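Local atomic coordinates of major capsid protein (Faustovirus, PDB entry 5J7O), a protein that probably builds the outer shell of the virus by assembling, as a double jelly-roll subunit, into three-chain capsomers. Residues Val175-Tyr180 / Gly385-Gln390; Pro181-Phe186 / Leu204-Tyr209; Ala459-Thr462 / Arg466-His469. All blocks are in the same frame, centred on the assembly; numbering follows the deposited sequence.

Contacts 1 and 2 are buried, whereas contact 3 is only partly so: one of its two touching residues is buried and the other, N461, partly exposed. The chemistry follows the place. A single hydrogen bond between neutral groups joins the ends of two side chains, Y177 and Q387, in contact 1; contact 2 is purely apolar, helix against helix; contact 3 sets the carboxylate of an arginine-aspartate salt bridge against an amide. The strand and helix of contacts 1 and 2 follow each other along the chain, and C178 touches R184. Residues 466-469 then meet both: W468 NE1 lies 2.8 Å from E179 O, a probable hydrogen bond, while its six-membered ring packs on R184 and I207.

Contact 1 of 3, residues Val175-Tyr180 / Gly385-Gln390; sequences VRYCEY and GTQAVQ
Y177 and Q387 reach for one another from opposite directions, a worked example of two chain segments far apart in sequence being joined through the ends of their side chains within the first half of a double jelly-roll capsid protein. Y177 closes strand 170-177; Q387 lies in the loop that leads into strand 389-401. The tyrosine ring and the glutamine amide are turned 45° against each other. The amide approaches the phenol obliquely, at its hydroxyl end. Q387 gets that far because CG stands anti to the backbone N (chi1 -175°) and the chain beyond it is extended. Around the pair, L109 and L333 touch both side chains, and both residues are buried.

Inside this setting the amide is used at both its ends. Its OE1 is hydrogen-bonded to Y85 and Q329, and its NE2 to the carbonyl oxygen of A110, the stronger partner, as well as to Y177. Such a network should fix which way round the amide sits. The donor NE2 of Q387 lies 2.9 Å from the acceptor OH of Y177, with that oxygen almost exactly in the amide plane and an N-H...O angle of 148°.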
ATOM      1  N   VAL B 175       5.795 -17.811  21.591  1.00 32.59           N
ATOM      2  CA  VAL B 175       6.667 -16.658  21.759  1.00 33.45           C
ATOM      3  C   VAL B 175       6.511 -15.736  20.562  1.00 34.20           C
ATOM      4  O   VAL B 175       6.203 -16.167  19.444  1.00 32.86           O
ATOM      5  CB  VAL B 175       8.146 -17.062  21.950  1.00 33.07           C
ATOM      6  CG1 VAL B 175       8.350 -17.690  23.320  1.00 32.83           C
ATOM      7  CG2 VAL B 175       8.583 -18.017  20.856  1.00 33.86           C
ATOM      8  N   ARG B 176       6.716 -14.448  20.812  1.00 34.98           N
ATOM      9  CA  ARG B 176       6.638 -13.427  19.784  1.00 33.89           C
ATOM     10  C   ARG B 176       7.667 -12.357  20.101  1.00 32.43           C
ATOM     11  O   ARG B 176       8.058 -12.179  21.258  1.00 31.45           O
ATOM     12  CB  ARG B 176       5.245 -12.797  19.713  1.00 33.68           C
ATOM     13  CG  ARG B 176       5.169 -11.417  20.340  1.00 34.51           C
ATOM     14  CD  ARG B 176       3.738 -11.036  20.659  1.00 35.53           C
ATOM     15  NE  ARG B 176       2.886 -10.976  19.473  1.00 38.40           N
ATOM     16  CZ  ARG B 176       1.557 -11.057  19.501  1.00 40.66           C
ATOM     17  NH1 ARG B 176       0.920 -11.218  20.654  1.00 43.09           N
ATOM     18  NH2 ARG B 176       0.862 -10.983  18.376  1.00 40.13           N
ATOM     19  N   TYR B 177       8.102 -11.647  19.067  1.00 34.02           N
ATOM     20  CA  TYR B 177       8.923 -10.461  19.244  1.00 33.37           C
ATOM     21  C   TYR B 177       8.051  -9.212  19.266  1.00 35.21           C
ATOM     22  O   TYR B 177       6.972  -9.169  18.667  1.00 35.66           O
ATOM     23  CB  TYR B 177       9.973 -10.348  18.134  1.00 31.96           C
ATOM     24  CG  TYR B 177      11.194 -11.205  18.373  1.00 31.45           C
ATOM     25  CD1 TYR B 177      11.257 -12.510  17.898  1.00 29.99           C
ATOM     26  CD2 TYR B 177      12.278 -10.716  19.090  1.00 30.79           C
ATOM     27  CE1 TYR B 177      12.373 -13.302  18.125  1.00 31.17           C
ATOM     28  CE2 TYR B 177      13.396 -11.499  19.322  1.00 30.99           C
ATOM     29  CZ  TYR B 177      13.438 -12.789  18.837  1.00 31.44           C
ATOM     30  OH  TYR B 177      14.550 -13.567  19.068  1.00 30.47           O
ATOM     31  N   CYS B 178       8.523  -8.194  19.977  1.00 35.94           N
ATOM     32  CA  CYS B 178       7.864  -6.901  19.917  1.00 33.15           C
ATOM     33  C   CYS B 178       7.968  -6.336  18.502  1.00 31.56           C
ATOM     34  O   CYS B 178       8.804  -6.756  17.697  1.00 31.35           O
ATOM     35  CB  CYS B 178       8.484  -5.938  20.921  1.00 33.63           C
ATOM     36  SG  CYS B 178      10.149  -5.387  20.493  1.00 36.25           S
ATOM     37  N   GLU B 179       7.077  -5.403  18.186  1.00 31.46           N
ATOM     38  CA  GLU B 179       7.124  -4.770  16.876  1.00 31.16           C
ATOM     39  C   GLU B 179       8.387  -3.931  16.752  1.00 28.29           C
ATOM     40  O   GLU B 179       8.800  -3.253  17.698  1.00 23.53           O
ATOM     41  CB  GLU B 179       5.883  -3.914  16.642  1.00 32.64           C
ATOM     42  CG  GLU B 179       4.641  -4.729  16.323  1.00 34.15           C
ATOM     43  CD  GLU B 179       3.507  -3.882  15.790  1.00 37.41           C
ATOM     44  OE1 GLU B 179       3.399  -2.708  16.199  1.00 37.40           O
ATOM     45  OE2 GLU B 179       2.727  -4.390  14.956  1.00 39.62           O
ATOM     46  N   TYR B 180       9.007  -4.005  15.579  1.00 25.96           N
ATOM     47  CA  TYR B 180      10.271  -3.336  15.298  1.00 27.81           C
ATOM     48  C   TYR B 180      11.337  -3.676  16.343  1.00 31.17           C
ATOM     49  O   TYR B 180      11.849  -2.788  17.031  1.00 32.59           O
ATOM     50  CB  TYR B 180      10.065  -1.831  15.196  1.00 25.81           C
ATOM     51  CG  TYR B 180       9.027  -1.481  14.156  1.00 26.18           C
ATOM     52  CD1 TYR B 180       9.336  -1.528  12.805  1.00 27.78           C
ATOM     53  CD2 TYR B 180       7.732  -1.135  14.521  1.00 24.87           C
ATOM     54  CE1 TYR B 180       8.395  -1.223  11.845  1.00 28.99           C
ATOM     55  CE2 TYR B 180       6.782  -0.829  13.565  1.00 27.21           C
ATOM     56  CZ  TYR B 180       7.120  -0.874  12.228  1.00 29.73           C
ATOM     57  OH  TYR B 180       6.183  -0.571  11.269  1.00 32.38           O
ATOM     58  N   GLY B 385      15.221 -17.291  29.405  1.00 43.12           N
ATOM     59  CA  GLY B 385      16.159 -16.255  29.802  1.00 45.60           C
ATOM     60  C   GLY B 385      17.598 -16.520  29.414  1.00 48.59           C
ATOM     61  O   GLY B 385      18.435 -15.625  29.572  1.00 50.48           O
ATOM     62  N   THR B 386      17.906 -17.717  28.920  1.00 47.80           N
ATOM     63  CA  THR B 386      19.245 -18.049  28.456  1.00 46.87           C
ATOM     64  C   THR B 386      19.396 -17.898  26.948  1.00 46.50           C
ATOM     65  O   THR B 386      20.395 -18.358  26.388  1.00 47.01           O
ATOM     66  CB  THR B 386      19.622 -19.473  28.871  1.00 46.72           C
ATOM     67  OG1 THR B 386      18.672 -20.402  28.332  1.00 48.79           O
ATOM     68  CG2 THR B 386      19.651 -19.601  30.387  1.00 45.75           C
ATOM     69  N   GLN B 387      18.426 -17.272  26.281  1.00 45.25           N
ATOM     70  CA  GLN B 387      18.524 -17.057  24.843  1.00 44.12           C
ATOM     71  C   GLN B 387      19.739 -16.196  24.530  1.00 44.13           C
ATOM     72  O   GLN B 387      19.863 -15.073  25.028  1.00 42.79           O
ATOM     73  CB  GLN B 387      17.254 -16.396  24.312  1.00 43.09           C
ATOM     74  CG  GLN B 387      17.234 -16.259  22.798  1.00 41.76           C
ATOM     75  CD  GLN B 387      16.355 -15.123  22.323  1.00 39.71           C
ATOM     76  OE1 GLN B 387      15.997 -14.234  23.097  1.00 40.02           O
ATOM     77  NE2 GLN B 387      16.003 -15.142  21.043  1.00 38.48           N
ATOM     78  N   ALA B 388      20.632 -16.724  23.701  1.00 44.88           N
ATOM     79  CA  ALA B 388      21.916 -16.092  23.455  1.00 44.49           C
ATOM     80  C   ALA B 388      21.849 -15.129  22.277  1.00 42.02           C
ATOM     81  O   ALA B 388      21.090 -15.328  21.324  1.00 39.84           O
ATOM     82  CB  ALA B 388      22.991 -17.148  23.193  1.00 46.93           C
ATOM     83  N   VAL B 389      22.648 -14.068  22.364  1.00 42.29           N
ATOM     84  CA  VAL B 389      22.967 -13.234  21.208  1.00 39.52           C
ATOM     85  C   VAL B 389      24.114 -13.935  20.486  1.00 38.39           C
ATOM     86  O   VAL B 389      25.269 -13.856  20.905  1.00 39.26           O
ATOM     87  CB  VAL B 389      23.334 -11.803  21.610  1.00 36.25           C
ATOM     88  CG1 VAL B 389      23.804 -11.015  20.395  1.00 36.27           C
ATOM     89  CG2 VAL B 389      22.148 -11.115  22.269  1.00 34.63           C
ATOM     90  N   GLN B 390      23.792 -14.643  19.404  1.00 37.64           N
ATOM     91  CA  GLN B 390      24.760 -15.530  18.775  1.00 41.35           C
ATOM     92  C   GLN B 390      25.831 -14.788  17.988  1.00 43.96           C
ATOM     93  O   GLN B 390      26.926 -15.329  17.805  1.00 44.79           O
ATOM     94  CB  GLN B 390      24.037 -16.525  17.865  1.00 42.96           C
ATOM     95  CG  GLN B 390      23.040 -17.399  18.610  1.00 43.94           C
ATOM     96  CD  GLN B 390      22.402 -18.448  17.726  1.00 43.11           C
ATOM     97  OE1 GLN B 390      21.752 -18.128  16.730  1.00 42.82           O
ATOM     98  NE2 GLN B 390      22.588 -19.715  18.085  1.00 42.96           N
TER

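Contact 2 of 3, residues Pro181-Phe186 / Leu204-Tyr209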
ATOM      1  N   PRO B 181      11.700  -4.959  16.478  1.00 29.67           N
ATOM      2  CA  PRO B 181      12.670  -5.330  17.522  1.00 29.46           C
ATOM      3  C   PRO B 181      14.020  -4.670  17.336  1.00 30.79           C
ATOM      4  O   PRO B 181      14.678  -4.326  18.325  1.00 33.69           O
ATOM      5  CB  PRO B 181      12.764  -6.859  17.391  1.00 30.59           C
ATOM      6  CG  PRO B 181      11.613  -7.270  16.514  1.00 31.15           C
ATOM      7  CD  PRO B 181      11.332  -6.103  15.631  1.00 29.82           C
ATOM      8  N   GLY B 182      14.449  -4.475  16.090  1.00 31.18           N
ATOM      9  CA  GLY B 182      15.733  -3.839  15.860  1.00 32.14           C
ATOM     10  C   GLY B 182      15.764  -2.399  16.322  1.00 32.43           C
ATOM     11  O   GLY B 182      16.832  -1.856  16.607  1.00 32.73           O
ATOM     12  N   LEU B 183      14.596  -1.763  16.415  1.00 32.10           N
ATOM     13  CA  LEU B 183      14.561  -0.383  16.880  1.00 33.18           C
ATOM     14  C   LEU B 183      14.590  -0.304  18.400  1.00 33.37           C
ATOM     15  O   LEU B 183      15.234   0.589  18.960  1.00 32.56           O
ATOM     16  CB  LEU B 183      13.325   0.329  16.330  1.00 32.45           C
ATOM     17  CG  LEU B 183      13.264   0.469  14.811  1.00 32.07           C
ATOM     18  CD1 LEU B 183      12.103   1.357  14.403  1.00 31.06           C
ATOM     19  CD2 LEU B 183      14.577   1.013  14.267  1.00 31.57           C
ATOM     20  N   ARG B 184      13.903  -1.223  19.085  1.00 32.82           N
ATOM     21  CA  ARG B 184      13.914  -1.200  20.543  1.00 32.41           C
ATOM     22  C   ARG B 184      15.177  -1.825  21.116  1.00 35.50           C
ATOM     23  O   ARG B 184      15.592  -1.462  22.222  1.00 37.64           O
ATOM     24  CB  ARG B 184      12.690  -1.926  21.104  1.00 30.62           C
ATOM     25  CG  ARG B 184      12.323  -1.465  22.504  1.00 30.66           C
ATOM     26  CD  ARG B 184      11.163  -2.243  23.097  1.00 28.95           C
ATOM     27  NE  ARG B 184      10.628  -1.558  24.270  1.00 30.70           N
ATOM     28  CZ  ARG B 184       9.756  -2.086  25.121  1.00 30.99           C
ATOM     29  NH1 ARG B 184       9.314  -3.323  24.941  1.00 32.07           N
ATOM     30  NH2 ARG B 184       9.329  -1.378  26.158  1.00 32.93           N
ATOM     31  N   LEU B 185      15.793  -2.758  20.384  1.00 35.40           N
ATOM     32  CA  LEU B 185      16.944  -3.486  20.910  1.00 37.48           C
ATOM     33  C   LEU B 185      18.065  -2.539  21.315  1.00 39.91           C
ATOM     34  O   LEU B 185      18.752  -2.771  22.317  1.00 39.41           O
ATOM     35  CB  LEU B 185      17.447  -4.490  19.876  1.00 36.31           C
ATOM     36  CG  LEU B 185      18.614  -5.367  20.327  1.00 36.81           C
ATOM     37  CD1 LEU B 185      18.164  -6.334  21.410  1.00 37.51           C
ATOM     38  CD2 LEU B 185      19.213  -6.112  19.151  1.00 35.39           C
ATOM     39  N   PHE B 186      18.262  -1.466  20.556  1.00 40.31           N
ATOM     40  CA  PHE B 186      19.323  -0.502  20.838  1.00 39.24           C
ATOM     41  C   PHE B 186      18.742   0.603  21.710  1.00 39.00           C
ATOM     42  O   PHE B 186      18.124   1.547  21.208  1.00 37.39           O
ATOM     43  CB  PHE B 186      19.910   0.053  19.544  1.00 39.04           C
ATOM     44  CG  PHE B 186      20.701  -0.953  18.751  1.00 38.23           C
ATOM     45  CD1 PHE B 186      20.898  -2.241  19.225  1.00 38.12           C
ATOM     46  CD2 PHE B 186      21.258  -0.604  17.532  1.00 39.14           C
ATOM     47  CE1 PHE B 186      21.628  -3.161  18.496  1.00 38.43           C
ATOM     48  CE2 PHE B 186      21.988  -1.519  16.799  1.00 39.90           C
ATOM     49  CZ  PHE B 186      22.174  -2.799  17.282  1.00 38.90           C
ATOM     50  N   LEU B 204      13.895   6.043  20.910  1.00 38.07           N
ATOM     51  CA  LEU B 204      12.914   7.087  20.637  1.00 36.17           C
ATOM     52  C   LEU B 204      13.225   7.805  19.331  1.00 35.07           C
ATOM     53  O   LEU B 204      12.317   8.093  18.542  1.00 35.58           O
ATOM     54  CB  LEU B 204      12.868   8.073  21.801  1.00 36.10           C
ATOM     55  CG  LEU B 204      12.392   7.456  23.115  1.00 37.22           C
ATOM     56  CD1 LEU B 204      12.397   8.480  24.230  1.00 36.95           C
ATOM     57  CD2 LEU B 204      11.006   6.877  22.927  1.00 36.80           C
ATOM     58  N   ALA B 205      14.500   8.102  19.082  1.00 33.53           N
ATOM     59  CA  ALA B 205      14.873   8.677  17.794  1.00 31.63           C
ATOM     60  C   ALA B 205      14.681   7.668  16.671  1.00 30.51           C
ATOM     61  O   ALA B 205      14.305   8.038  15.554  1.00 29.58           O
ATOM     62  CB  ALA B 205      16.319   9.170  17.834  1.00 32.51           C
ATOM     63  N   ALA B 206      14.920   6.386  16.955  1.00 32.78           N
ATOM     64  CA  ALA B 206      14.763   5.357  15.933  1.00 32.68           C
ATOM     65  C   ALA B 206      13.308   5.220  15.502  1.00 35.01           C
ATOM     66  O   ALA B 206      13.023   5.024  14.314  1.00 36.89           O
ATOM     67  CB  ALA B 206      15.302   4.021  16.443  1.00 30.82           C
ATOM     68  N   ILE B 207      12.369   5.319  16.447  1.00 36.07           N
ATOM     69  CA  ILE B 207      10.965   5.212  16.065  1.00 36.91           C
ATOM     70  C   ILE B 207      10.482   6.496  15.400  1.00 39.54           C
ATOM     71  O   ILE B 207       9.556   6.459  14.584  1.00 41.83           O
ATOM     72  CB  ILE B 207      10.085   4.837  17.271  1.00 35.62           C
ATOM     73  CG1 ILE B 207      10.050   5.965  18.303  1.00 36.45           C
ATOM     74  CG2 ILE B 207      10.579   3.552  17.901  1.00 34.85           C
ATOM     75  CD1 ILE B 207       9.054   5.736  19.420  1.00 36.26           C
ATOM     76  N   MET B 208      11.088   7.641  15.723  1.00 38.22           N
ATOM     77  CA  MET B 208      10.773   8.862  14.989  1.00 39.16           C
ATOM     78  C   MET B 208      11.206   8.746  13.534  1.00 39.60           C
ATOM     79  O   MET B 208      10.485   9.177  12.626  1.00 38.99           O
ATOM     80  CB  MET B 208      11.436  10.069  15.652  1.00 40.04           C
ATOM     81  CG  MET B 208      10.869  10.429  17.014  1.00 41.09           C
ATOM     82  SD  MET B 208       9.103  10.783  16.970  1.00 42.01           S
ATOM     83  CE  MET B 208       8.839  11.379  18.639  1.00 42.68           C
ATOM     84  N   TYR B 209      12.382   8.160  13.295  1.00 38.93           N
ATOM     85  CA  TYR B 209      12.825   7.906  11.928  1.00 36.76           C
ATOM     86  C   TYR B 209      11.919   6.893  11.240  1.00 36.13           C
ATOM     87  O   TYR B 209      11.594   7.044  10.056  1.00 35.94           O
ATOM     88  CB  TYR B 209      14.274   7.418  11.932  1.00 35.79           C
ATOM     89  CG  TYR B 209      14.875   7.228  10.557  1.00 36.55           C
ATOM     90  CD1 TYR B 209      14.653   6.063   9.831  1.00 35.29           C
ATOM     91  CD2 TYR B 209      15.678   8.208   9.988  1.00 37.33           C
ATOM     92  CE1 TYR B 209      15.200   5.886   8.577  1.00 35.52           C
ATOM     93  CE2 TYR B 209      16.233   8.038   8.734  1.00 35.66           C
ATOM     94  CZ  TYR B 209      15.991   6.876   8.034  1.00 34.55           C
ATOM     95  OH  TYR B 209      16.540   6.700   6.786  1.00 33.68           O
TER
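L183 and A206 mark the place where two helices come nearest, their CA atoms only 5.8 Å apart. The first helix is little more than one turn, 181-185, closed by the backbone bond from L185 N to P181 O at 2.8 Å; Y180 stands at its N-cap position. The second is a longer helix, 203-212, in which M208 N and Y209 N bond back to L204 O and A205 O. No hydrogen bond links the two segments, and the contact rests on apolar side chains.

The close approach is made by a branched side chain meeting a small one. L183 points at the other helix, and with its CG anti to the carbonyl carbon (chi1 -63°) it spreads its two methyls over A206. CD2 of L183 packs on CB of A206 at 3.8 Å, while CD1 of L183 lies against the backbone, 3.8 Å from O of A206. The same CD1 also touches the next residue, with CG2 of I207 at 4.4 Å.

In the double jelly-roll, the two helices flank the beta hairpin formed by strands 186-193 and 196-202, one leading into it and the other out. Beyond the contact the longer helix turns L204, A205 and M208 toward strand 607-620 of the second jelly roll, while L185 and F186 pack on strands 99-109 and 320-326 of the first.

I207 divides its branches. With CG1 beside both the backbone N and the carbonyl carbon (chi1 67°), the longer arm is turned away from L183, and CG2 is left to make the contact. W468 brings its six-membered ring against the R184 side chain and I207, touching both helices.

Contact 3 of 3, residues Ala459-Thr462 / Arg466-His469; sequences AGNT and RDWH
N461 reaches from the loop that follows strand 444-453 to D467 of the short helix 464-467, so that the chain folds back on itself within a few residues. The asparagine itself is held from two sides: OD1 accepts from the backbone N of Y463, closing an Asx turn, and ND2 is shared between N455 O and the aspartate.

R466 comes first in the segment 466-469. It does not touch the loop, but it lays the edge of its guanidinium side-on to the neighbouring carboxylate. NE of R466 lies 3.0 Å from OD1 of D467, and NH2 of R466 lies 3.1 Å from that same oxygen. The grip is a salt bridge in which two nitrogens converge on one atom from the syn side; NH2 has a further partner in N476.

D467 follows, and its other oxygen turns to the loop. ND2 of N461 donates to OD2 of D467 over 3.2 Å in a nearly straight bond of 167°. The hydrogen comes to the anti side of that oxygen, somewhat out of the carboxylate plane, and the amide and carboxylate planes are 46° apart. With chi1 of N461 at -176°, the amide is carried straight out from the main-chain nitrogen to reach it.

W468 leads away from the loop. One face of its indole is met by CB of H469, whose own NE2 bonds to OE1 of E179.

With OD1 given to the arginine and OD2 to the amide, each oxygen of D467 has a donor of its own. This division is consistent with an ionised carboxylate whose rotation is fixed, linking the loop to the helix through a charge already balanced by its neighbour in sequence.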
ATOM      1  N   ALA B 459       5.235  -3.110  31.843  1.00 39.06           N
ATOM      2  CA  ALA B 459       5.174  -4.568  31.802  1.00 38.25           C
ATOM      3  C   ALA B 459       3.758  -5.078  32.031  1.00 38.93           C
ATOM      4  O   ALA B 459       3.380  -6.123  31.489  1.00 39.64           O
ATOM      5  CB  ALA B 459       6.127  -5.164  32.839  1.00 37.96           C
ATOM      6  N   GLY B 460       2.960  -4.357  32.823  1.00 39.54           N
ATOM      7  CA  GLY B 460       1.582  -4.750  33.051  1.00 39.81           C
ATOM      8  C   GLY B 460       0.717  -4.701  31.809  1.00 40.37           C
ATOM      9  O   GLY B 460      -0.357  -5.311  31.787  1.00 41.60           O
ATOM     10  N   ASN B 461       1.159  -3.991  30.774  1.00 40.72           N
ATOM     11  CA  ASN B 461       0.430  -3.937  29.514  1.00 40.11           C
ATOM     12  C   ASN B 461       0.757  -5.178  28.693  1.00 40.64           C
ATOM     13  O   ASN B 461       1.907  -5.377  28.286  1.00 40.39           O
ATOM     14  CB  ASN B 461       0.789  -2.665  28.748  1.00 38.87           C
ATOM     15  CG  ASN B 461      -0.015  -2.499  27.469  1.00 38.65           C
ATOM     16  OD1 ASN B 461      -0.865  -3.326  27.136  1.00 38.49           O
ATOM     17  ND2 ASN B 461       0.244  -1.412  26.749  1.00 37.43           N
ATOM     18  N   THR B 462      -0.255  -6.015  28.453  1.00 40.18           N
ATOM     19  CA  THR B 462      -0.066  -7.204  27.631  1.00 39.22           C
ATOM     20  C   THR B 462       0.074  -6.876  26.152  1.00 38.32           C
ATOM     21  O   THR B 462       0.440  -7.761  25.371  1.00 39.73           O
ATOM     22  CB  THR B 462      -1.226  -8.180  27.838  1.00 40.53           C
ATOM     23  OG1 THR B 462      -2.458  -7.551  27.466  1.00 44.10           O
ATOM     24  CG2 THR B 462      -1.301  -8.611  29.295  1.00 38.86           C
ATOM     25  N   ARG B 466       3.378  -4.224  21.242  1.00 40.90           N
ATOM     26  CA  ARG B 466       2.882  -3.436  20.118  1.00 39.28           C
ATOM     27  C   ARG B 466       2.825  -1.942  20.403  1.00 39.01           C
ATOM     28  O   ARG B 466       3.154  -1.138  19.528  1.00 38.82           O
ATOM     29  CB  ARG B 466       1.484  -3.925  19.722  1.00 38.43           C
ATOM     30  CG  ARG B 466       0.867  -3.217  18.534  1.00 37.74           C
ATOM     31  CD  ARG B 466      -0.634  -3.444  18.508  1.00 35.68           C
ATOM     32  NE  ARG B 466      -1.301  -2.743  19.603  1.00 35.58           N
ATOM     33  CZ  ARG B 466      -2.560  -2.952  19.971  1.00 35.35           C
ATOM     34  NH1 ARG B 466      -3.299  -3.856  19.340  1.00 36.12           N
ATOM     35  NH2 ARG B 466      -3.082  -2.263  20.977  1.00 33.75           N
ATOM     36  N   ASP B 467       2.428  -1.551  21.614  1.00 39.46           N
ATOM     37  CA  ASP B 467       2.181  -0.148  21.927  1.00 38.05           C
ATOM     38  C   ASP B 467       3.444   0.645  22.236  1.00 35.85           C
ATOM     39  O   ASP B 467       3.359   1.872  22.360  1.00 34.54           O
ATOM     40  CB  ASP B 467       1.229  -0.031  23.121  1.00 39.17           C
ATOM     41  CG  ASP B 467      -0.155  -0.572  22.824  1.00 40.81           C
ATOM     42  OD1 ASP B 467      -0.484  -0.748  21.633  1.00 41.09           O
ATOM     43  OD2 ASP B 467      -0.916  -0.814  23.785  1.00 41.54           O
ATOM     44  N   TRP B 468       4.605  -0.004  22.356  1.00 35.49           N
ATOM     45  CA  TRP B 468       5.781   0.692  22.872  1.00 35.27           C
ATOM     46  C   TRP B 468       6.230   1.824  21.954  1.00 31.40           C
ATOM     47  O   TRP B 468       6.730   2.847  22.434  1.00 30.25           O
ATOM     48  CB  TRP B 468       6.925  -0.298  23.103  1.00 36.14           C
ATOM     49  CG  TRP B 468       7.627  -0.729  21.856  1.00 35.07           C
ATOM     50  CD1 TRP B 468       7.320  -1.798  21.068  1.00 35.84           C
ATOM     51  CD2 TRP B 468       8.764  -0.100  21.254  1.00 33.52           C
ATOM     52  NE1 TRP B 468       8.193  -1.874  20.010  1.00 34.64           N
ATOM     53  CE2 TRP B 468       9.089  -0.842  20.102  1.00 33.47           C
ATOM     54  CE3 TRP B 468       9.536   1.019  21.577  1.00 33.81           C
ATOM     55  CZ2 TRP B 468      10.154  -0.500  19.271  1.00 33.89           C
ATOM     56  CZ3 TRP B 468      10.593   1.356  20.753  1.00 35.23           C
ATOM     57  CH2 TRP B 468      10.892   0.598  19.614  1.00 34.88           C
ATOM     58  N   HIS B 469       6.059   1.672  20.641  1.00 33.25           N
ATOM     59  CA  HIS B 469       6.458   2.715  19.705  1.00 35.25           C
ATOM     60  C   HIS B 469       5.319   3.659  19.336  1.00 36.14           C
ATOM     61  O   HIS B 469       5.565   4.672  18.674  1.00 37.70           O
ATOM     62  CB  HIS B 469       7.048   2.092  18.432  1.00 35.17           C
ATOM     63  CG  HIS B 469       6.086   1.236  17.670  1.00 35.65           C
ATOM     64  ND1 HIS B 469       5.224   1.747  16.723  1.00 36.65           N
ATOM     65  CD2 HIS B 469       5.852  -0.096  17.711  1.00 35.46           C
ATOM     66  CE1 HIS B 469       4.500   0.766  16.215  1.00 36.88           C
ATOM     67  NE2 HIS B 469       4.861  -0.363  16.797  1.00 35.08           N
TER